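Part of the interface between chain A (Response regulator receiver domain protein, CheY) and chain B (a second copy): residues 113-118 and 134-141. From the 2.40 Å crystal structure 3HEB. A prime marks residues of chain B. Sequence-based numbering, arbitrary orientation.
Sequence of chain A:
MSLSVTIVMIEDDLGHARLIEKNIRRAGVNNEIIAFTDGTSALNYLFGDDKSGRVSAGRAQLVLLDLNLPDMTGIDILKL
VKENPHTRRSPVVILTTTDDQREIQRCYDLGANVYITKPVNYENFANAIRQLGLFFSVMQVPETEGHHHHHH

Chain A 113-118: NVYITK
Chain B (134-141) LFFSVMQV

Residues 114-117 of chain A form an extended strand, with phi/psi near -149/149, -130/127, -128/121 and -82/127. In the segment from chain B, Leu134′ to Phe136′ are helical, continuing a helix that begins earlier in the chain: Leu134′, Phe135′ and Phe136′ have phi/psi close to -65/-40, and Val138′ N donates to Phe135′ O at 2.9 Å. Ser137′ (-70/-13) and Val138′ (-99/-24) follow, and from Met139′ (-90/169) through Gln140′ (-103/122) to Val141′ (-102/116) the backbone is extended. The register places Ile116 against Met139′, with their CA atoms 4.6 Å apart, and Tyr115 against Gln140′, CA to CA 5.6 Å. Sequence number thus rises along one chain as it falls along the other. Together the two stretches bury 369 Å².

One direct backbone hydrogen bond accompanies this register. Gln140′ N donates to Tyr115 O at 2.8 Å, with an N-H...O angle of 155°, and the same carbonyl oxygen lies 3.4 Å from Met139′ CA. A second backbone link runs through a water, which accepts from Thr117 N at 3.0 Å and donates to Val138′ O at 2.7 Å, so the water fills the gap where the main chains are too far apart to pair directly.

The polar side-chain contact joins Thr117 (chi1 m) to Gln140′, whose CA-to-CB bond points toward the strand and whose side chain folds through chi1 and chi2 both m (-70° and -84°), with chi3 -171°. Thr117 OG1 lies 2.8 Å from Gln140′ OE1, within hydrogen-bonding distance, although the hydroxyl proton has another acceptor within reach. The aliphatic part of the same glutamine packs on Tyr115 (chi1 t, chi2 113°), with Gln140′ CG 3.6 Å from Tyr115 CD2 in an oblique approach to the ring.

The apolar contacts run from Val114 and Ile116 to Phe135′, Val138′ and Met139′. The CA-to-CB bond of Phe135′ points sideways, but chi1 t and chi2 63° bring the end of the ring nearer the strand. Phe135′ CZ meets Val114 CG1 at 3.8 Å, while Phe135′ CE1 meets Ile116 CD1, also at 3.8 Å; both methyls approach the ring obliquely. The CA-to-CB bond of Val114 (chi1 t) points toward the chain B stretch, and Val114 CG1 also lies 3.9 Å from CB of Met139′, a selenomethionine with chi1 p, chi2 t and chi3 m. Ile116 has chi1 m, which sets CG2 3.7 Å from Val138′ CG1 (chi1 t), and chi2 t, which sets CD1 against Phe135′ CE1. Separately, Ile116 CG2 approaches the carbonyl oxygen Val138′ O at 3.5 Å. The CA-to-CB bonds of Lys118 and Val141′ point away, and these residues take no part.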

# COMPACT_ATOMS: atom_id res chain seq x y z
N ASN A 113 -1.27 4.42 2.44
CA ASN A 113 -0.50 3.37 1.80
C ASN A 113 -1.14 2.93 0.50
O ASN A 113 -0.46 2.63 -0.48
CB ASN A 113 -0.38 2.15 2.71
CG ASN A 113 0.46 2.43 3.95
OD1 ASN A 113 1.65 2.08 4.02
ND2 ASN A 113 -0.15 3.08 4.94
N VAL A 114 -2.47 2.89 0.50
CA VAL A 114 -3.26 2.47 -0.64
C VAL A 114 -4.60 3.19 -0.65
O VAL A 114 -5.14 3.55 0.40
CB VAL A 114 -3.54 0.95 -0.58
CG1 VAL A 114 -4.41 0.51 -1.76
CG2 VAL A 114 -2.22 0.18 -0.56
N TYR A 115 -5.12 3.42 -1.85
CA TYR A 115 -6.40 4.08 -2.02
C TYR A 115 -7.23 3.21 -2.96
O TYR A 115 -6.78 2.83 -4.06
CB TYR A 115 -6.21 5.47 -2.62
CG TYR A 115 -7.49 6.26 -2.73
CD1 TYR A 115 -7.70 7.40 -1.96
CD2 TYR A 115 -8.50 5.87 -3.63
CE1 TYR A 115 -8.86 8.14 -2.08
CE2 TYR A 115 -9.66 6.61 -3.75
CZ TYR A 115 -9.84 7.74 -2.98
OH TYR A 115 -10.99 8.50 -3.11
N ILE A 116 -8.43 2.87 -2.52
CA ILE A 116 -9.33 2.06 -3.31
C ILE A 116 -10.67 2.75 -3.41
O ILE A 116 -11.30 3.03 -2.40
CB ILE A 116 -9.57 0.68 -2.67
CG1 ILE A 116 -8.25 -0.09 -2.56
CG2 ILE A 116 -10.59 -0.11 -3.51
CD1 ILE A 116 -8.38 -1.45 -1.88
N THR A 117 -11.09 3.04 -4.64
CA THR A 117 -12.39 3.66 -4.84
C THR A 117 -13.39 2.51 -4.78
O THR A 117 -13.24 1.50 -5.48
CB THR A 117 -12.48 4.35 -6.22
OG1 THR A 117 -11.62 5.49 -6.25
CG2 THR A 117 -13.92 4.79 -6.50
N LYS A 118 -14.41 2.65 -3.94
CA LYS A 118 -15.43 1.62 -3.80
C LYS A 118 -16.06 1.35 -5.16
O LYS A 118 -16.54 2.27 -5.80
CB LYS A 118 -16.52 2.05 -2.83
CG LYS A 118 -16.09 2.18 -1.38
CD LYS A 118 -17.28 2.55 -0.52
CE LYS A 118 -16.86 2.68 0.93
NZ LYS A 118 -18.00 3.06 1.82
N LEU B 134 -3.98 -8.77 -8.98
CA LEU B 134 -5.41 -8.58 -8.80
C LEU B 134 -5.65 -7.37 -7.91
O LEU B 134 -6.56 -6.58 -8.16
CB LEU B 134 -6.02 -9.85 -8.18
CG LEU B 134 -5.81 -11.08 -9.07
CD1 LEU B 134 -6.18 -12.36 -8.35
CD2 LEU B 134 -6.64 -10.91 -10.33
N PHE B 135 -4.83 -7.21 -6.87
CA PHE B 135 -4.98 -6.06 -6.00
C PHE B 135 -4.67 -4.78 -6.78
O PHE B 135 -5.34 -3.76 -6.61
CB PHE B 135 -4.04 -6.16 -4.81
CG PHE B 135 -4.33 -5.15 -3.75
CD1 PHE B 135 -5.56 -5.17 -3.09
CD2 PHE B 135 -3.41 -4.17 -3.42
CE1 PHE B 135 -5.85 -4.23 -2.11
CE2 PHE B 135 -3.69 -3.23 -2.44
CZ PHE B 135 -4.91 -3.25 -1.79
N PHE B 136 -3.66 -4.84 -7.64
CA PHE B 136 -3.26 -3.70 -8.47
C PHE B 136 -4.43 -3.16 -9.28
O PHE B 136 -4.60 -1.94 -9.39
CB PHE B 136 -2.13 -4.13 -9.42
CG PHE B 136 -1.86 -3.15 -10.52
CD1 PHE B 136 -1.21 -1.95 -10.27
CD2 PHE B 136 -2.26 -3.43 -11.83
CE1 PHE B 136 -0.96 -1.04 -11.30
CE2 PHE B 136 -2.01 -2.53 -12.87
CZ PHE B 136 -1.36 -1.33 -12.60
N SER B 137 -5.25 -4.06 -9.82
CA SER B 137 -6.40 -3.67 -10.64
C SER B 137 -7.51 -3.02 -9.82
O SER B 137 -8.44 -2.42 -10.37
CB SER B 137 -6.98 -4.90 -11.35
OG SER B 137 -5.98 -5.60 -12.07
N VAL B 138 -7.41 -3.15 -8.51
CA VAL B 138 -8.41 -2.63 -7.60
C VAL B 138 -8.04 -1.29 -6.98
O VAL B 138 -8.91 -0.53 -6.57
CB VAL B 138 -8.65 -3.68 -6.48
CG1 VAL B 138 -9.45 -3.09 -5.35
CG2 VAL B 138 -9.36 -4.90 -7.07
N MSE B 139 -6.75 -1.00 -6.91
CA MSE B 139 -6.32 0.25 -6.30
C MSE B 139 -6.21 1.39 -7.29
O MSE B 139 -6.30 1.19 -8.50
CB MSE B 139 -4.98 0.05 -5.59
CG MSE B 139 -3.83 -0.31 -6.50
SE MSE B 139 -2.37 -0.76 -5.55
CE MSE B 139 -1.63 0.82 -5.40
N GLN B 140 -6.04 2.60 -6.77
CA GLN B 140 -5.88 3.79 -7.59
C GLN B 140 -4.40 4.14 -7.56
O GLN B 140 -3.83 4.34 -6.49
CB GLN B 140 -6.67 4.96 -6.99
CG GLN B 140 -8.18 4.85 -7.06
CD GLN B 140 -8.74 5.31 -8.39
OE1 GLN B 140 -9.95 5.43 -8.54
NE2 GLN B 140 -7.86 5.58 -9.35
N VAL B 141 -3.78 4.19 -8.73
CA VAL B 141 -2.37 4.57 -8.82
C VAL B 141 -2.39 6.02 -9.28
O VAL B 141 -2.83 6.32 -10.39
CB VAL B 141 -1.61 3.69 -9.84
CG1 VAL B 141 -0.19 4.19 -9.99
CG2 VAL B 141 -1.59 2.25 -9.36
O HOH W 1 -9.90 1.94 -7.22